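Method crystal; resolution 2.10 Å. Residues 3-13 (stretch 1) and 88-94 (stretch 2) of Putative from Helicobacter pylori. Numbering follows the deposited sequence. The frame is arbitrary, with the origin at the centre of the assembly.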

ATOM      1  N   SER A   3      -9.654   6.298  15.839  1.00 55.12           N
ATOM      2  CA  SER A   3     -11.083   6.508  16.122  1.00 55.74           C
ATOM      3  C   SER A   3     -11.910   5.207  16.122  1.00 53.21           C
ATOM      4  O   SER A   3     -11.465   4.174  15.609  1.00 50.49           O
ATOM      5  CB  SER A   3     -11.695   7.572  15.193  1.00 53.82           C
ATOM      6  OG  SER A   3     -12.009   7.054  13.910  1.00 54.17           O
ATOM      7  N   GLU A   4     -13.090   5.247  16.734  1.00 58.43           N
ATOM      8  CA  GLU A   4     -13.950   4.061  16.805  1.00 60.50           C
ATOM      9  C   GLU A   4     -14.449   3.689  15.409  1.00 56.49           C
ATOM     10  O   GLU A   4     -14.601   2.509  15.068  1.00 51.74           O
ATOM     11  CB  GLU A   4     -15.128   4.312  17.752  1.00 63.73           C
ATOM     12  CG  GLU A   4     -16.097   3.135  17.913  1.00 68.58           C
ATOM     13  CD  GLU A   4     -16.829   3.141  19.259  1.00 75.71           C
ATOM     14  OE1 GLU A   4     -16.197   3.476  20.287  1.00 76.63           O
ATOM     15  OE2 GLU A   4     -18.035   2.805  19.294  1.00 76.03           O
ATOM     16  N   GLN A   5     -14.698   4.718  14.608  1.00 58.36           N
ATOM     17  CA  GLN A   5     -15.074   4.549  13.217  1.00 57.86           C
ATOM     18  C   GLN A   5     -13.945   3.832  12.458  1.00 55.04           C
ATOM     19  O   GLN A   5     -14.186   2.873  11.725  1.00 48.35           O
ATOM     20  CB  GLN A   5     -15.368   5.923  12.606  1.00 59.84           C
ATOM     21  CG  GLN A   5     -15.550   5.924  11.094  1.00 64.57           C
ATOM     22  CD  GLN A   5     -15.644   7.332  10.512  1.00 72.82           C
ATOM     23  OE1 GLN A   5     -16.101   8.267  11.178  1.00 79.26           O
ATOM     24  NE2 GLN A   5     -15.207   7.487   9.264  1.00 72.53           N
ATOM     25  N   ALA A   6     -12.712   4.291  12.654  1.00 38.79           N
ATOM     26  CA  ALA A   6     -11.552   3.655  12.038  1.00 39.60           C
ATOM     27  C   ALA A   6     -11.393   2.210  12.521  1.00 39.95           C
ATOM     28  O   ALA A   6     -11.069   1.313  11.725  1.00 33.22           O
ATOM     29  CB  ALA A   6     -10.287   4.464  12.323  1.00 40.71           C
ATOM     30  N   LEU A   7     -11.622   1.986  13.818  1.00 46.14           N
ATOM     31  CA  LEU A   7     -11.488   0.648  14.407  1.00 44.51           C
ATOM     32  C   LEU A   7     -12.441  -0.366  13.778  1.00 44.01           C
ATOM     33  O   LEU A   7     -12.066  -1.512  13.519  1.00 43.14           O
ATOM     34  CB  LEU A   7     -11.735   0.685  15.921  1.00 50.16           C
ATOM     35  CG  LEU A   7     -10.675   1.274  16.863  1.00 59.37           C
ATOM     36  CD1 LEU A   7     -11.067   1.009  18.319  1.00 60.35           C
ATOM     37  CD2 LEU A   7      -9.284   0.712  16.572  1.00 51.71           C
ATOM     38  N   ASN A   8     -13.689   0.032  13.560  1.00 40.54           N
ATOM     39  CA  ASN A   8     -14.624  -0.885  12.925  1.00 39.94           C
ATOM     40  C   ASN A   8     -14.254  -1.112  11.462  1.00 36.29           C
ATOM     41  O   ASN A   8     -14.375  -2.226  10.953  1.00 38.67           O
ATOM     42  CB  ASN A   8     -16.058  -0.396  13.094  1.00 44.64           C
ATOM     43  CG  ASN A   8     -16.583  -0.660  14.491  1.00 48.25           C
ATOM     44  OD1 ASN A   8     -16.379  -1.746  15.038  1.00 48.35           O
ATOM     45  ND2 ASN A   8     -17.223   0.336  15.090  1.00 50.54           N
ATOM     46  N   HIS A   9     -13.764  -0.063  10.807  1.00 36.53           N
ATOM     47  CA  HIS A   9     -13.279  -0.173   9.434  1.00 38.60           C
ATOM     48  C   HIS A   9     -12.132  -1.187   9.330  1.00 37.77           C
ATOM     49  O   HIS A   9     -12.151  -2.079   8.472  1.00 34.93           O
ATOM     50  CB  HIS A   9     -12.820   1.192   8.928  1.00 37.20           C
ATOM     51  CG  HIS A   9     -12.625   1.254   7.442  1.00 36.90           C
ATOM     52  ND1 HIS A   9     -13.681   1.208   6.552  1.00 36.59           N
ATOM     53  CD2 HIS A   9     -11.506   1.381   6.691  1.00 37.70           C
ATOM     54  CE1 HIS A   9     -13.216   1.295   5.319  1.00 36.49           C
ATOM     55  NE2 HIS A   9     -11.899   1.400   5.371  1.00 36.62           N
ATOM     56  N   GLU A  10     -11.133  -1.054  10.200  1.00 36.55           N
ATOM     57  CA  GLU A  10     -10.012  -2.001  10.203  1.00 34.37           C
ATOM     58  C   GLU A  10     -10.489  -3.427  10.446  1.00 33.26           C
ATOM     59  O   GLU A  10      -9.997  -4.380   9.835  1.00 33.27           O
ATOM     60  CB  GLU A  10      -8.966  -1.619  11.261  1.00 36.72           C
ATOM     61  CG  GLU A  10      -7.772  -2.596  11.279  1.00 42.81           C
ATOM     62  CD  GLU A  10      -6.603  -2.164  12.166  1.00 45.48           C
ATOM     63  OE1 GLU A  10      -6.599  -1.021  12.679  1.00 48.24           O
ATOM     64  OE2 GLU A  10      -5.667  -2.984  12.331  1.00 53.03           O
ATOM     65  N   LYS A  11     -11.447  -3.579  11.349  1.00 37.94           N
ATOM     66  CA  LYS A  11     -11.972  -4.902  11.675  1.00 40.44           C
ATOM     67  C   LYS A  11     -12.639  -5.551  10.460  1.00 38.24           C
ATOM     68  O   LYS A  11     -12.475  -6.752  10.211  1.00 36.59           O
ATOM     69  CB  LYS A  11     -12.968  -4.782  12.824  1.00 42.28           C
ATOM     70  CG  LYS A  11     -13.693  -6.071  13.181  1.00 47.82           C
ATOM     71  CD  LYS A  11     -14.785  -5.750  14.208  1.00 54.45           C
ATOM     72  CE  LYS A  11     -15.425  -6.997  14.802  1.00 62.85           C
ATOM     73  NZ  LYS A  11     -16.503  -6.638  15.787  1.00 65.66           N
ATOM     74  N   LEU A  12     -13.386  -4.757   9.695  1.00 31.53           N
ATOM     75  CA  LEU A  12     -14.012  -5.289   8.492  1.00 32.96           C
ATOM     76  C   LEU A  12     -12.963  -5.624   7.455  1.00 29.65           C
ATOM     77  O   LEU A  12     -13.026  -6.679   6.840  1.00 29.42           O
ATOM     78  CB  LEU A  12     -15.023  -4.299   7.913  1.00 33.50           C
ATOM     79  CG  LEU A  12     -15.597  -4.602   6.525  1.00 32.08           C
ATOM     80  CD1 LEU A  12     -16.404  -5.891   6.489  1.00 30.04           C
ATOM     81  CD2 LEU A  12     -16.456  -3.418   6.080  1.00 33.27           C
HETATM   82  N   MSE A  13     -11.987  -4.735   7.264  1.00 30.29           N
HETATM   83  CA  MSE A  13     -10.930  -5.005   6.291  1.00 31.03           C
HETATM   84  C   MSE A  13     -10.183  -6.300   6.599  1.00 31.04           C
HETATM   85  O   MSE A  13      -9.982  -7.130   5.704  1.00 32.24           O
HETATM   86  CB  MSE A  13      -9.953  -3.836   6.209  1.00 31.36           C
HETATM   87  CG  MSE A  13     -10.562  -2.553   5.645  1.00 30.16           C
HETATM   88 SE   MSE A  13      -9.074  -1.307   5.203  1.00 38.23          SE
HETATM   89  CE  MSE A  13      -8.293  -1.060   6.974  1.00 33.71           C
ATOM     90  N   ARG A  88     -20.810  -1.261   1.231  1.00 43.74           N
ATOM     91  CA  ARG A  88     -21.463  -0.295   2.109  1.00 45.69           C
ATOM     92  C   ARG A  88     -21.981  -0.977   3.368  1.00 44.01           C
ATOM     93  O   ARG A  88     -22.617  -2.037   3.312  1.00 41.29           O
ATOM     94  CB  ARG A  88     -22.571   0.455   1.363  1.00 49.48           C
ATOM     95  CG  ARG A  88     -22.119   0.923  -0.015  1.00 54.89           C
ATOM     96  CD  ARG A  88     -23.074   1.922  -0.629  1.00 59.39           C
ATOM     97  NE  ARG A  88     -22.794   2.132  -2.050  1.00 63.93           N
ATOM     98  CZ  ARG A  88     -21.878   2.980  -2.521  1.00 62.96           C
ATOM     99  NH1 ARG A  88     -21.133   3.702  -1.685  1.00 58.83           N
ATOM    100  NH2 ARG A  88     -21.703   3.106  -3.833  1.00 62.12           N
ATOM    101  N   TYR A  89     -21.671  -0.375   4.510  1.00 38.80           N
ATOM    102  CA  TYR A  89     -21.884  -1.056   5.780  1.00 40.56           C
ATOM    103  C   TYR A  89     -22.140  -0.062   6.893  1.00 40.60           C
ATOM    104  O   TYR A  89     -21.822   1.131   6.768  1.00 40.55           O
ATOM    105  CB  TYR A  89     -20.662  -1.912   6.143  1.00 37.00           C
ATOM    106  CG  TYR A  89     -19.459  -1.087   6.567  1.00 37.91           C
ATOM    107  CD1 TYR A  89     -18.544  -0.616   5.628  1.00 35.69           C
ATOM    108  CD2 TYR A  89     -19.237  -0.782   7.905  1.00 37.47           C
ATOM    109  CE1 TYR A  89     -17.454   0.140   6.011  1.00 34.64           C
ATOM    110  CE2 TYR A  89     -18.152  -0.030   8.294  1.00 38.94           C
ATOM    111  CZ  TYR A  89     -17.261   0.423   7.351  1.00 33.69           C
ATOM    112  OH  TYR A  89     -16.185   1.182   7.745  1.00 34.28           O
ATOM    113  N   ALA A  90     -22.700  -0.574   7.985  1.00 40.16           N
ATOM    114  CA  ALA A  90     -22.863   0.191   9.217  1.00 48.55           C
ATOM    115  C   ALA A  90     -22.341  -0.665  10.366  1.00 49.31           C
ATOM    116  O   ALA A  90     -21.952  -1.827  10.157  1.00 47.81           O
ATOM    117  CB  ALA A  90     -24.333   0.557   9.445  1.00 49.65           C
ATOM    118  N   THR A  91     -22.325  -0.098  11.570  1.00 47.79           N
ATOM    119  CA  THR A  91     -21.869  -0.831  12.750  1.00 54.97           C
ATOM    120  C   THR A  91     -22.962  -0.871  13.809  1.00 59.54           C
ATOM    121  O   THR A  91     -24.034  -0.292  13.624  1.00 56.71           O
ATOM    122  CB  THR A  91     -20.605  -0.196  13.371  1.00 53.12           C
ATOM    123  OG1 THR A  91     -20.928   1.087  13.922  1.00 56.48           O
ATOM    124  CG2 THR A  91     -19.532  -0.023  12.324  1.00 49.41           C
ATOM    125  N   LYS A  92     -22.692  -1.561  14.912  1.00 84.83           N
ATOM    126  CA  LYS A  92     -23.584  -1.517  16.061  1.00 87.19           C
ATOM    127  C   LYS A  92     -23.387  -0.186  16.778  1.00 86.76           C
ATOM    128  O   LYS A  92     -24.316   0.370  17.368  1.00 84.23           O
ATOM    129  CB  LYS A  92     -23.305  -2.682  17.011  1.00 85.81           C
ATOM    130  CG  LYS A  92     -23.512  -4.056  16.382  1.00 88.94           C
ATOM    131  CD  LYS A  92     -24.843  -4.146  15.638  1.00 89.12           C
ATOM    132  CE  LYS A  92     -25.048  -5.528  15.025  1.00 89.16           C
ATOM    133  NZ  LYS A  92     -25.076  -6.602  16.060  1.00 97.15           N
ATOM    134  N   ASP A  93     -22.166   0.328  16.687  1.00 85.93           N
ATOM    135  CA  ASP A  93     -21.788   1.577  17.337  1.00 83.22           C
ATOM    136  C   ASP A  93     -22.399   2.787  16.626  1.00 86.47           C
ATOM    137  O   ASP A  93     -22.473   3.882  17.193  1.00 82.62           O
ATOM    138  CB  ASP A  93     -20.260   1.699  17.361  1.00 83.98           C
ATOM    139  CG  ASP A  93     -19.572   0.416  17.826  1.00 85.89           C
ATOM    140  OD1 ASP A  93     -20.265  -0.495  18.332  1.00 87.02           O
ATOM    141  OD2 ASP A  93     -18.331   0.323  17.691  1.00 84.22           O
ATOM    142  N   ASN A  94     -22.842   2.573  15.388  1.00 69.61           N
ATOM    143  CA  ASN A  94     -23.275   3.659  14.513  1.00 66.99           C
ATOM    144  C   ASN A  94     -23.985   3.113  13.277  1.00 67.47           C
ATOM    145  O   ASN A  94     -23.471   2.210  12.613  1.00 66.07           O
ATOM    146  CB  ASN A  94     -22.059   4.485  14.086  1.00 65.34           C
ATOM    147  CG  ASN A  94     -22.439   5.789  13.423  1.00 67.70           C
ATOM    148  OD1 ASN A  94     -23.513   5.907  12.834  1.00 69.62           O
ATOM    149  ND2 ASN A  94     -21.552   6.779  13.511  1.00 65.64           N
TER
HETATM  150  O   HOH W   1     -16.575   2.289  10.407  1.00 44.29           O
HETATM  151  O   HOH W   2     -18.519   2.988  14.117  1.00 57.19           O

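A small, largely polar contact joins one side of an N-terminal helix to the end of a strand and the turn after it, with direct and water-mediated hydrogen bonds along its length and a single methyl-on-ring packing at one end. Helix 4-13 and strand 88-91 run at 124° to each other, their axes no nearer than 9.7 Å, so side chains span the gap; together the two stretches bury 325 Å². Glu-4, Asn-8 and Leu-12, spaced four residues apart and therefore on one side of the helix, point toward the strand and meet Asp-93, Thr-91 and Tyr-89 in reverse order of sequence. The helix begins just after Ser-3, whose OG caps it by accepting from Ala-6 N at 3.1 Å.

Tyr-89 gives the most area to the contact and works through both its hydroxyl and its ring. Tyr-89 OH lies 2.8 Å from His-9 ND1, near the plane of the imidazole, in a hydrogen bond for which either atom could be the donor. His-9 NE2 is bonded elsewhere in the structure, so both ring nitrogens are engaged. Over one face of the tyrosine ring sits Leu-12, with CD2 3.7 Å from the ring centroid of Tyr-89 and 20° off the ring normal, a CH-pi arrangement; the closest pair is Leu-12 CD2 and Tyr-89 CD1 at 3.5 Å. Water 1 extends the hydroxyl's reach to the helix backbone: it donates to Gln-5 O at 2.8 Å and is hydrogen-bonded to Tyr-89 OH at 2.9 Å.

At the middle, Asn-8 has the closest backbone approach to the strand, with its CA 7.2 Å from Thr-91 CA. Asn-8 CB packs against Thr-91 CG2 at 3.6 Å, while Asn-8 ND2 donates to Asp-93 OD2 at 2.8 Å with a nearly straight angle of 169°. Asn-8 ND2 also donates to water 2 at 3.1 Å, and that water is also hydrogen-bonded to Thr-91 OG1 at 3.1 Å, so the amide is tied to both the strand and the turn. The turn is held by Thr-91 N, which donates to Asn-94 O at 2.8 Å.

The exposed end is less comfortable. Glu-4 OE2 comes within 3.0 Å of Asp-93 OD2, a close approach of two acceptors with like charge if both acids are ionized, and not a hydrogen bond. Asp-93 is poorly ordered, so its carboxylate position, including the bond from Asn-8, deserves some caution.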